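PDB 3QYY: response regulator from Xanthomonas campestris pv. campestris, which probably synthesises the second messenger cyclic di-GMP through its GGDEF domain, the part described here, which holds cyclic di-GMP and magnesium at its active site. Local coordinates for residues D84-W89 / F94-H99; V44-D49 / L107-W112; G131-E136 / T142-R147. All blocks are in the same frame, centred on the assembly; numbering follows the deposited sequence.

Overall arrangement
All three contacts are built on one mixed sheet of the GGDEF domain. Contact 1 is its beta hairpin, buried near the centre of the chain and held by backbone hydrogen bonds. Contact 2 lays helix 102-116 on the neighbouring strand 44-50 through hydrocarbon packing alone, and Ile96 of contact 1 touches Trp112 there. Contact 3, partly buried and farther out, joins strand 128-134 to helix 141-157; its apolar core is edged by an ion pair within the helix. Strand 44-50 lies between the other two, hydrogen-bonded to strand 93-98 and to strand 128-134. Ligand chemistry gathers at Arg88 and Trp89, Asp49 and Tyr145.

Contact 1: residues D84-W89 / F94-H99; sequences DWIGRW and FLIGVH. With C2E (9,9'-[(2R,3R,3aS,5S,7aR,9R,10R,10aS,12S,14aR)-3,5,10,12-tetrahydroxy-5,12-dioxidooctahydro-2H,7H-difuro[3,2-d:3',2'-j][1,3,7,9,2,8]tetraoxadiphosphacyclododecine-2,9-diyl]bis(2-amino-1,9-dihydro-6H-purin-6-one)), chain C.
The Trp85 indole lies flat over Gly97, whose CA sits 3.8 Å from the centroid of the five-membered ring, a CH-pi contact, while Gly97 N is also over this face. At the far end of the ring Trp85 CZ3 rests 3.8 Å from Leu95 CB, the two side chains running alongside each other. Trp85 CG stands between its own backbone N and carbonyl carbon (chi1 55°), which folds the indole across the partner strand; its NE1 bonds to Ser32 OG of helix 22-38. The Trp89 indole meets cyclic di-GMP at its edge: NE1 gives an in-plane hydrogen bond to phosphate oxygen O1P, 2.8 Å long and nearly straight at 169°. Leu95 CD1 approaches Trp89 CE3 obliquely, and Tyr145 stacks on the same indole. On the other side of the sheet Ile86 CG1 packs alongside Ile96 CG1, and the Phe94 ring has Gly87 O at its edge, near its plane, 3.3 Å from Phe94 CD1. Arg88 CG comes 3.5 Å from Phe94 CE1, and its extended chain ends with the guanidinium plane 15° from that of the ring.

Backbone bonds tie the antiparallel strands at Trp85-Gly97 and Gly87-Leu95, the hydrogen-bonded pairs. Where the hairpin opens, His99 N donates to Asp84 OD2 at 2.8 Å, from above the carboxylate plane, and Asp84 OD1 accepts from Gly81 N.

The glycine at 97 lets the indole lie directly on the backbone. This is the hairpin whose turn and flanking strand ends carry the GGDEF signature, Phe94 being its last residue. Trp89 offers a single directed N-H to a phosphate, whereas the salt bridge to Asp14 and the bond from NE to Gly91 O fix the Arg88 guanidinium and direct its NH2 at a guanine oxygen of a second cyclic di-GMP.

Contact 2: residues V44-D49 / L107-W112; sequences VLFVLD and LKLNQW. With MG (magnesium ion), chain I.
Phe46 CG stands anti to its carbonyl carbon (chi1 -62°), and Leu109 CG lies anti to its backbone N (chi1 -169°); with these torsions the two side chains approach from opposite directions, the leucine arriving over a ring face. Leu109 sets both methyls on one side of the ring. Its CD1 methyl sits over the centre of that face, 3.9 Å from the centroid and almost along the normal, a CH-pi contact. The other methyl, CD2, stands above the CD2-CE2 edge on that same side, 3.5 Å from Phe46 CD2 and nearly as close to CE2.

One turn along the helix Trp112 points its six-membered ring at the strand. Leu48 CD1 lies near the indole plane, 3.8 Å from Trp112 CZ3, and meets the edge of the indole and not its face. Leu48 CD2 is only loosely set against Leu109 CD2, at 4.5 Å. The interface is wholly apolar, and the polar end of the indole is satisfied away from the strand, where NE1 bonds to Ser75 OG.

Asp49, at the end of the segment, takes no part in this packing. Its OD2 binds magnesium at 2.0 Å, and its OD1 accepts a 2.7 Å hydrogen bond from water 1, itself a ligand of the metal. The same OD1 forms a salt bridge with Lys156; Asp92 also binds the magnesium.

Strand and helix segments run in roughly the same direction, 25° apart, with their axes 11.5 Å from each other, a gap bridged by these large side chains. Strand 44-50 is flanked by strands 93-98 and 128-134, and helix 102-116 covers one face of the sheet, where Leu109 also touches Leu163 and Trp112 touches Ile96. Val47 faces helix 141-157 across the sheet.

Contact 3: residues G131-E136 / T142-R147; sequences GSAVCE and TELYRR
Leu144 faces strand 128-134, and its CG lies anti to the backbone N (chi1 -178°), which carries the branch out toward the strand, with CD1 the methyl packed on it. CB and CG act as the stem, and the branch ends do the touching. CD1 is the busier: it lies 3.6 Å from Ala133 CB and the same distance from Val134 O, with Cys135 N slightly farther off. CD2 meets Cys135 CB more loosely, at 4.3 Å. Leu144 also touches Leu45, Phe43 and Val33.

The small Ala133 methyl also packs 3.7 Å from Arg147 CB, one turn along the helix, so the backbones come close and the segment axes approach to 7.4 Å. Beyond CB the arginine extends along the margin of the contact. Its NE donates to Glu143 OE2 at 3.1 Å, an i to i+4 salt bridge; the bond uses the anti lone pair and is bent to 140°, with OE2 tilted out of the guanidinium plane.

The strand and helix, joined by a short loop and running at 145°, form the first half of the beta-alpha-beta unit 128-134, 141-157, 162-165 of the GGDEF domain. From the same helix Tyr145 points away to the cyclic di-GMP pocket.

Contact 1: residues D84-W89 / F94-H99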
loop_
_atom_site.group_PDB
_atom_site.type_symbol
_atom_site.label_atom_id
_atom_site.label_comp_id
_atom_site.label_asym_id
_atom_site.label_seq_id
_atom_site.Cartn_x
_atom_site.Cartn_y
_atom_site.Cartn_z
ATOM N N ASP B 84 14.411 16.982 13.958
ATOM C CA ASP B 84 13.961 15.715 13.398
ATOM C C ASP B 84 12.565 15.916 12.810
ATOM O O ASP B 84 11.973 16.987 12.945
ATOM C CB ASP B 84 13.933 14.651 14.494
ATOM C CG ASP B 84 15.295 14.451 15.150
ATOM O OD1 ASP B 84 15.344 13.857 16.243
ATOM O OD2 ASP B 84 16.316 14.878 14.570
ATOM N N TRP B 85 12.031 14.895 12.152
ATOM C CA TRP B 85 10.706 15.042 11.573
ATOM C C TRP B 85 10.013 13.731 11.274
ATOM O O TRP B 85 10.650 12.684 11.171
ATOM C CB TRP B 85 10.780 15.870 10.285
ATOM C CG TRP B 85 11.752 15.344 9.259
ATOM C CD1 TRP B 85 13.053 15.720 9.093
ATOM C CD2 TRP B 85 11.489 14.353 8.256
ATOM N NE1 TRP B 85 13.618 15.028 8.045
ATOM C CE2 TRP B 85 12.679 14.184 7.513
ATOM C CE3 TRP B 85 10.361 13.593 7.911
ATOM C CZ2 TRP B 85 12.777 13.282 6.440
ATOM C CZ3 TRP B 85 10.458 12.695 6.844
ATOM C CH2 TRP B 85 11.658 12.550 6.123
ATOM N N ILE B 86 8.689 13.798 11.159
ATOM C CA ILE B 86 7.899 12.629 10.813
ATOM C C ILE B 86 6.909 13.052 9.734
ATOM O O ILE B 86 6.262 14.099 9.830
ATOM C CB ILE B 86 7.147 12.039 12.035
ATOM C CG1 ILE B 86 6.316 10.831 11.589
ATOM C CG2 ILE B 86 6.266 13.110 12.689
ATOM C CD1 ILE B 86 5.774 9.982 12.734
ATOM N N GLY B 87 6.828 12.249 8.680
ATOM C CA GLY B 87 5.918 12.557 7.599
ATOM C C GLY B 87 5.094 11.347 7.222
ATOM O O GLY B 87 5.467 10.211 7.515
ATOM N N ARG B 88 3.965 11.596 6.571
ATOM C CA ARG B 88 3.083 10.529 6.129
ATOM C C ARG B 88 3.240 10.425 4.613
ATOM O O ARG B 88 2.863 11.338 3.875
ATOM C CB ARG B 88 1.634 10.865 6.494
ATOM C CG ARG B 88 0.646 9.735 6.254
ATOM C CD ARG B 88 -0.772 10.147 6.632
ATOM N NE ARG B 88 -1.725 9.073 6.369
ATOM C CZ ARG B 88 -3.044 9.191 6.474
ATOM N NH1 ARG B 88 -3.584 10.347 6.842
ATOM N NH2 ARG B 88 -3.822 8.151 6.201
ATOM N N TRP B 89 3.825 9.324 4.153
ATOM C CA TRP B 89 4.024 9.120 2.724
ATOM C C TRP B 89 2.642 9.011 2.082
ATOM O O TRP B 89 2.400 9.512 0.978
ATOM C CB TRP B 89 4.817 7.827 2.498
ATOM C CG TRP B 89 5.438 7.704 1.141
ATOM C CD1 TRP B 89 5.206 6.720 0.220
ATOM C CD2 TRP B 89 6.454 8.547 0.581
ATOM N NE1 TRP B 89 6.022 6.893 -0.875
ATOM C CE2 TRP B 89 6.798 8.005 -0.679
ATOM C CE3 TRP B 89 7.112 9.705 1.025
ATOM C CZ2 TRP B 89 7.774 8.582 -1.505
ATOM C CZ3 TRP B 89 8.085 10.280 0.202
ATOM C CH2 TRP B 89 8.404 9.714 -1.049
ATOM N N PHE B 94 4.744 5.783 6.728
ATOM C CA PHE B 94 5.372 6.996 7.255
ATOM C C PHE B 94 6.890 7.006 7.095
ATOM O O PHE B 94 7.520 5.959 6.954
ATOM C CB PHE B 94 5.064 7.133 8.753
ATOM C CG PHE B 94 3.609 7.329 9.063
ATOM C CD1 PHE B 94 3.089 8.609 9.224
ATOM C CD2 PHE B 94 2.753 6.237 9.165
ATOM C CE1 PHE B 94 1.733 8.802 9.479
ATOM C CE2 PHE B 94 1.392 6.418 9.418
ATOM C CZ PHE B 94 0.883 7.706 9.576
ATOM N N LEU B 95 7.461 8.206 7.122
ATOM C CA LEU B 95 8.907 8.387 7.053
ATOM C C LEU B 95 9.299 9.196 8.283
ATOM O O LEU B 95 8.574 10.104 8.693
ATOM C CB LEU B 95 9.334 9.182 5.814
ATOM C CG LEU B 95 8.999 8.736 4.386
ATOM C CD1 LEU B 95 10.070 9.310 3.456
ATOM C CD2 LEU B 95 8.950 7.236 4.269
ATOM N N ILE B 96 10.443 8.865 8.871
ATOM C CA ILE B 96 10.935 9.594 10.026
ATOM C C ILE B 96 12.394 9.950 9.771
ATOM O O ILE B 96 13.198 9.092 9.392
ATOM C CB ILE B 96 10.824 8.760 11.333
ATOM C CG1 ILE B 96 9.346 8.530 11.684
ATOM C CG2 ILE B 96 11.531 9.486 12.475
ATOM C CD1 ILE B 96 9.115 7.815 13.022
ATOM N N GLY B 97 12.716 11.229 9.951
ATOM C CA GLY B 97 14.077 11.691 9.760
ATOM C C GLY B 97 14.653 12.051 11.117
ATOM O O GLY B 97 14.062 12.845 11.855
ATOM N N VAL B 98 15.793 11.460 11.457
ATOM C CA VAL B 98 16.428 11.727 12.744
ATOM C C VAL B 98 17.862 12.205 12.560
ATOM O O VAL B 98 18.694 11.488 12.001
ATOM C CB VAL B 98 16.454 10.464 13.636
ATOM C CG1 VAL B 98 17.143 10.778 14.964
ATOM C CG2 VAL B 98 15.037 9.957 13.873
ATOM N N HIS B 99 18.145 13.418 13.024
ATOM C CA HIS B 99 19.491 13.958 12.924
ATOM C C HIS B 99 20.275 13.621 14.180
ATOM O O HIS B 99 20.443 14.456 15.073
ATOM C CB HIS B 99 19.464 15.473 12.705
ATOM C CG HIS B 99 19.185 15.867 11.288
ATOM N ND1 HIS B 99 17.974 16.384 10.881
ATOM C CD2 HIS B 99 19.956 15.795 10.178
ATOM C CE1 HIS B 99 18.013 16.616 9.581
ATOM N NE2 HIS B 99 19.204 16.267 9.131
HETATM P P1 C2E C . 4.740 4.820 -3.565
HETATM O O2P C2E C . 4.233 6.004 -4.341
HETATM O O1P C2E C . 6.069 5.001 -2.890
HETATM O "O5'" C2E C . 3.726 4.401 -2.426
HETATM C "C5'" C2E C . 4.034 3.287 -1.563
HETATM C "C4'" C2E C . 2.851 3.133 -0.613
HETATM O "O4'" C2E C . 2.520 4.284 0.144
HETATM C "C3'" C2E C . 1.573 2.755 -1.357
HETATM O "O3'" C2E C . 1.530 1.351 -1.618
HETATM C "C2'" C2E C . 0.527 3.265 -0.417
HETATM O "O2'" C2E C . 0.202 2.216 0.510
HETATM C "C1'" C2E C . 1.115 4.465 0.307
HETATM N N9 C2E C . 0.695 5.728 -0.356
HETATM C C8 C2E C . 1.485 6.580 -1.044
HETATM N N7 C2E C . 0.789 7.640 -1.504
HETATM C C5 C2E C . -0.469 7.486 -1.106
HETATM C C6 C2E C . -1.732 8.257 -1.242
HETATM O O6 C2E C . -1.747 9.347 -1.866
HETATM N N1 C2E C . -2.860 7.762 -0.672
HETATM C C2 C2E C . -2.871 6.588 0.015
HETATM N N2 C2E C . -4.025 6.153 0.558
HETATM N N3 C2E C . -1.735 5.821 0.177
HETATM C C4 C2E C . -0.535 6.219 -0.353
HETATM P P11 C2E C . 0.785 0.978 -2.994
HETATM O O21 C2E C . -0.593 1.554 -3.009
HETATM O O11 C2E C . 0.803 -0.510 -3.034
HETATM O O5A C2E C . 1.608 1.541 -4.215
HETATM C C5A C2E C . 2.953 1.090 -4.388
HETATM C C4A C2E C . 3.570 1.764 -5.575
HETATM O O4A C2E C . 2.802 1.633 -6.802
HETATM C C3A C2E C . 3.782 3.267 -5.394
HETATM O O3A C2E C . 4.938 3.570 -4.587
HETATM C C2A C2E C . 3.906 3.709 -6.819
HETATM O O2A C2E C . 5.281 3.591 -7.222
HETATM C C1A C2E C . 3.002 2.790 -7.624
HETATM N N91 C2E C . 1.743 3.487 -7.974
HETATM C C81 C2E C . 0.588 3.554 -7.268
HETATM N N71 C2E C . -0.340 4.292 -7.924
HETATM C C51 C2E C . 0.221 4.708 -9.073
HETATM C C61 C2E C . -0.185 5.527 -10.249
HETATM O O61 C2E C . -1.321 6.026 -10.337
HETATM N N11 C2E C . 0.721 5.723 -11.247
HETATM C C21 C2E C . 1.984 5.195 -11.205
HETATM N N21 C2E C . 2.838 5.430 -12.233
HETATM N N31 C2E C . 2.413 4.437 -10.154
HETATM C C41 C2E C . 1.587 4.171 -9.086
#

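Contact 2: residues V44-D49 / L107-W112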
loop_
_atom_site.group_PDB
_atom_site.type_symbol
_atom_site.label_atom_id
_atom_site.label_comp_id
_atom_site.label_asym_id
_atom_site.label_seq_id
_atom_site.Cartn_x
_atom_site.Cartn_y
_atom_site.Cartn_z
ATOM N N VAL B 44 19.635 9.960 9.762
ATOM C CA VAL B 44 19.160 8.604 9.559
ATOM C C VAL B 44 17.715 8.694 9.076
ATOM O O VAL B 44 16.897 9.396 9.675
ATOM C CB VAL B 44 19.200 7.799 10.871
ATOM C CG1 VAL B 44 18.802 6.355 10.605
ATOM C CG2 VAL B 44 20.601 7.871 11.483
ATOM N N LEU B 45 17.410 7.996 7.987
ATOM C CA LEU B 45 16.056 7.993 7.434
ATOM C C LEU B 45 15.396 6.647 7.679
ATOM O O LEU B 45 16.003 5.600 7.438
ATOM C CB LEU B 45 16.091 8.265 5.926
ATOM C CG LEU B 45 14.740 8.183 5.202
ATOM C CD1 LEU B 45 13.856 9.352 5.647
ATOM C CD2 LEU B 45 14.953 8.209 3.690
ATOM N N PHE B 46 14.156 6.679 8.163
ATOM C CA PHE B 46 13.392 5.464 8.415
ATOM C C PHE B 46 12.130 5.453 7.560
ATOM O O PHE B 46 11.480 6.484 7.386
ATOM C CB PHE B 46 12.935 5.366 9.874
ATOM C CG PHE B 46 14.052 5.306 10.872
ATOM C CD1 PHE B 46 14.599 6.473 11.394
ATOM C CD2 PHE B 46 14.541 4.079 11.311
ATOM C CE1 PHE B 46 15.615 6.420 12.348
ATOM C CE2 PHE B 46 15.560 4.013 12.265
ATOM C CZ PHE B 46 16.096 5.187 12.783
ATOM N N VAL B 47 11.794 4.284 7.025
ATOM C CA VAL B 47 10.571 4.118 6.244
ATOM C C VAL B 47 9.771 3.099 7.043
ATOM O O VAL B 47 10.267 2.002 7.320
ATOM C CB VAL B 47 10.846 3.565 4.825
ATOM C CG1 VAL B 47 9.525 3.113 4.173
ATOM C CG2 VAL B 47 11.497 4.641 3.968
ATOM N N LEU B 48 8.549 3.466 7.425
ATOM C CA LEU B 48 7.697 2.584 8.215
ATOM C C LEU B 48 6.376 2.263 7.522
ATOM O O LEU B 48 5.788 3.115 6.860
ATOM C CB LEU B 48 7.380 3.231 9.567
ATOM C CG LEU B 48 8.492 3.989 10.301
ATOM C CD1 LEU B 48 7.956 4.469 11.640
ATOM C CD2 LEU B 48 9.693 3.101 10.509
ATOM N N ASP B 49 5.911 1.032 7.690
ATOM C CA ASP B 49 4.640 0.605 7.109
ATOM C C ASP B 49 3.929 -0.246 8.153
ATOM O O ASP B 49 4.495 -1.214 8.663
ATOM C CB ASP B 49 4.873 -0.221 5.837
ATOM C CG ASP B 49 3.576 -0.600 5.142
ATOM O OD1 ASP B 49 3.476 -1.746 4.654
ATOM O OD2 ASP B 49 2.664 0.253 5.071
ATOM N N LEU B 107 17.961 3.077 18.401
ATOM C CA LEU B 107 17.539 2.666 19.734
ATOM C C LEU B 107 16.270 3.392 20.158
ATOM O O LEU B 107 15.397 2.811 20.800
ATOM C CB LEU B 107 18.656 2.923 20.750
ATOM C CG LEU B 107 19.678 1.795 20.917
ATOM C CD1 LEU B 107 18.987 0.581 21.519
ATOM C CD2 LEU B 107 20.309 1.439 19.575
ATOM N N LYS B 108 16.174 4.664 19.794
ATOM C CA LYS B 108 15.009 5.467 20.133
ATOM C C LYS B 108 13.783 4.956 19.370
ATOM O O LYS B 108 12.680 4.889 19.915
ATOM C CB LYS B 108 15.262 6.931 19.768
ATOM C CG LYS B 108 14.281 7.906 20.385
ATOM C CD LYS B 108 14.695 8.309 21.792
ATOM C CE LYS B 108 15.985 9.119 21.768
ATOM N NZ LYS B 108 16.365 9.610 23.122
ATOM N N LEU B 109 13.987 4.592 18.108
ATOM C CA LEU B 109 12.895 4.100 17.274
ATOM C C LEU B 109 12.338 2.769 17.778
ATOM O O LEU B 109 11.123 2.614 17.919
ATOM C CB LEU B 109 13.363 3.936 15.828
ATOM C CG LEU B 109 12.229 3.675 14.833
ATOM C CD1 LEU B 109 11.883 4.974 14.113
ATOM C CD2 LEU B 109 12.650 2.610 13.835
ATOM N N ASN B 110 13.220 1.811 18.046
ATOM C CA ASN B 110 12.791 0.501 18.530
ATOM C C ASN B 110 12.081 0.596 19.873
ATOM O O ASN B 110 11.123 -0.133 20.131
ATOM C CB ASN B 110 13.985 -0.448 18.654
ATOM C CG ASN B 110 14.533 -0.874 17.309
ATOM O OD1 ASN B 110 15.107 -0.070 16.576
ATOM N ND2 ASN B 110 14.349 -2.146 16.972
ATOM N N GLN B 111 12.559 1.491 20.728
ATOM C CA GLN B 111 11.964 1.687 22.044
ATOM C C GLN B 111 10.544 2.222 21.873
ATOM O O GLN B 111 9.627 1.845 22.605
ATOM C CB GLN B 111 12.820 2.669 22.853
ATOM C CG GLN B 111 12.302 2.992 24.248
ATOM C CD GLN B 111 11.229 4.064 24.244
ATOM O OE1 GLN B 111 11.468 5.193 23.812
ATOM N NE2 GLN B 111 10.043 3.717 24.730
ATOM N N TRP B 112 10.372 3.094 20.888
ATOM C CA TRP B 112 9.075 3.690 20.598
ATOM C C TRP B 112 8.102 2.666 20.017
ATOM O O TRP B 112 6.930 2.635 20.393
ATOM C CB TRP B 112 9.261 4.855 19.624
ATOM C CG TRP B 112 7.994 5.399 19.047
ATOM C CD1 TRP B 112 6.925 5.904 19.731
ATOM C CD2 TRP B 112 7.681 5.532 17.656
ATOM N NE1 TRP B 112 5.966 6.347 18.851
ATOM C CE2 TRP B 112 6.404 6.131 17.572
ATOM C CE3 TRP B 112 8.357 5.204 16.474
ATOM C CZ2 TRP B 112 5.790 6.412 16.349
ATOM C CZ3 TRP B 112 7.744 5.485 15.254
ATOM C CH2 TRP B 112 6.473 6.083 15.204
HETATM MG MG MG I . 0.896 0.133 4.047
HETATM O O HOH W 1 1.676 -1.467 2.689
HETATM O O HOH W 2 1.752 1.503 2.808
HETATM O O HOH W 3 0.190 -1.506 5.338
#

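Contact 3: residues G131-E136 / T142-R147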
loop_
_atom_site.group_PDB
_atom_site.type_symbol
_atom_site.label_atom_id
_atom_site.label_comp_id
_atom_site.label_asym_id
_atom_site.label_seq_id
_atom_site.Cartn_x
_atom_site.Cartn_y
_atom_site.Cartn_z
ATOM N N GLY B 131 12.426 0.090 8.044
ATOM C CA GLY B 131 13.707 -0.021 7.368
ATOM C C GLY B 131 14.475 1.281 7.536
ATOM O O GLY B 131 13.885 2.367 7.492
ATOM N N SER B 132 15.785 1.191 7.732
ATOM C CA SER B 132 16.592 2.394 7.911
ATOM C C SER B 132 17.790 2.473 6.969
ATOM O O SER B 132 18.257 1.459 6.440
ATOM C CB SER B 132 17.090 2.483 9.360
ATOM O OG SER B 132 17.958 1.404 9.674
ATOM N N ALA B 133 18.270 3.694 6.762
ATOM C CA ALA B 133 19.434 3.959 5.923
ATOM C C ALA B 133 20.127 5.195 6.498
ATOM O O ALA B 133 19.465 6.129 6.956
ATOM C CB ALA B 133 19.011 4.211 4.478
ATOM N N VAL B 134 21.456 5.197 6.484
ATOM C CA VAL B 134 22.217 6.321 7.014
ATOM C C VAL B 134 22.813 7.165 5.893
ATOM O O VAL B 134 23.314 6.637 4.899
ATOM C CB VAL B 134 23.357 5.832 7.940
ATOM C CG1 VAL B 134 22.774 5.080 9.125
ATOM C CG2 VAL B 134 24.307 4.934 7.164
ATOM N N CYS B 135 22.749 8.482 6.049
ATOM C CA CYS B 135 23.291 9.377 5.039
ATOM C C CYS B 135 24.814 9.361 5.099
ATOM O O CYS B 135 25.407 9.378 6.177
ATOM C CB CYS B 135 22.781 10.805 5.256
ATOM S SG CYS B 135 23.163 11.945 3.898
ATOM N N GLU B 136 25.433 9.309 3.927
ATOM C CA GLU B 136 26.886 9.299 3.811
ATOM C C GLU B 136 27.255 10.081 2.559
ATOM O O GLU B 136 26.448 10.197 1.639
ATOM C CB GLU B 136 27.405 7.861 3.706
ATOM C CG GLU B 136 27.159 7.027 4.955
ATOM C CD GLU B 136 27.614 5.586 4.806
ATOM O OE1 GLU B 136 27.498 4.821 5.790
ATOM O OE2 GLU B 136 28.084 5.216 3.706
ATOM N N THR B 142 17.282 10.669 -3.023
ATOM C CA THR B 142 16.557 9.614 -3.724
ATOM C C THR B 142 17.185 8.255 -3.438
ATOM O O THR B 142 16.479 7.264 -3.245
ATOM C CB THR B 142 16.523 9.862 -5.248
ATOM O OG1 THR B 142 17.859 9.986 -5.747
ATOM C CG2 THR B 142 15.749 11.132 -5.557
ATOM N N GLU B 143 18.515 8.215 -3.392
ATOM C CA GLU B 143 19.242 6.980 -3.117
ATOM C C GLU B 143 19.045 6.560 -1.663
ATOM O O GLU B 143 18.855 5.381 -1.375
ATOM C CB GLU B 143 20.732 7.175 -3.408
ATOM C CG GLU B 143 21.632 6.004 -3.034
ATOM C CD GLU B 143 21.251 4.706 -3.726
ATOM O OE1 GLU B 143 20.595 4.760 -4.788
ATOM O OE2 GLU B 143 21.623 3.628 -3.212
ATOM N N LEU B 144 19.094 7.528 -0.750
ATOM C CA LEU B 144 18.902 7.242 0.670
ATOM C C LEU B 144 17.512 6.641 0.862
ATOM O O LEU B 144 17.338 5.666 1.595
ATOM C CB LEU B 144 19.034 8.524 1.501
ATOM C CG LEU B 144 18.911 8.364 3.020
ATOM C CD1 LEU B 144 20.061 7.511 3.542
ATOM C CD2 LEU B 144 18.927 9.735 3.689
ATOM N N TYR B 145 16.522 7.226 0.191
ATOM C CA TYR B 145 15.152 6.737 0.280
ATOM C C TYR B 145 15.061 5.301 -0.238
ATOM O O TYR B 145 14.444 4.437 0.392
ATOM C CB TYR B 145 14.204 7.646 -0.514
ATOM C CG TYR B 145 12.813 7.063 -0.675
ATOM C CD1 TYR B 145 12.480 6.306 -1.800
ATOM C CD2 TYR B 145 11.857 7.211 0.326
ATOM C CE1 TYR B 145 11.225 5.703 -1.920
ATOM C CE2 TYR B 145 10.601 6.614 0.218
ATOM C CZ TYR B 145 10.295 5.858 -0.907
ATOM O OH TYR B 145 9.071 5.233 -0.998
ATOM N N ARG B 146 15.685 5.044 -1.382
ATOM C CA ARG B 146 15.662 3.710 -1.969
ATOM C C ARG B 146 16.237 2.676 -1.012
ATOM O O ARG B 146 15.713 1.573 -0.900
ATOM C CB ARG B 146 16.442 3.689 -3.286
ATOM C CG ARG B 146 15.840 4.578 -4.360
ATOM C CD ARG B 146 16.519 4.392 -5.709
ATOM N NE ARG B 146 15.919 5.253 -6.722
ATOM C CZ ARG B 146 16.271 5.267 -8.003
ATOM N NH1 ARG B 146 17.229 4.460 -8.440
ATOM N NH2 ARG B 146 15.666 6.092 -8.847
ATOM N N ARG B 147 17.313 3.034 -0.315
ATOM C CA ARG B 147 17.933 2.111 0.630
ATOM C C ARG B 147 17.023 1.814 1.818
ATOM O O ARG B 147 16.844 0.657 2.202
ATOM C CB ARG B 147 19.269 2.676 1.127
ATOM C CG ARG B 147 20.356 2.703 0.064
ATOM C CD ARG B 147 21.657 3.258 0.620
ATOM N NE ARG B 147 22.724 3.244 -0.377
ATOM C CZ ARG B 147 23.968 3.648 -0.143
ATOM N NH1 ARG B 147 24.305 4.100 1.058
ATOM N NH2 ARG B 147 24.874 3.606 -1.111
#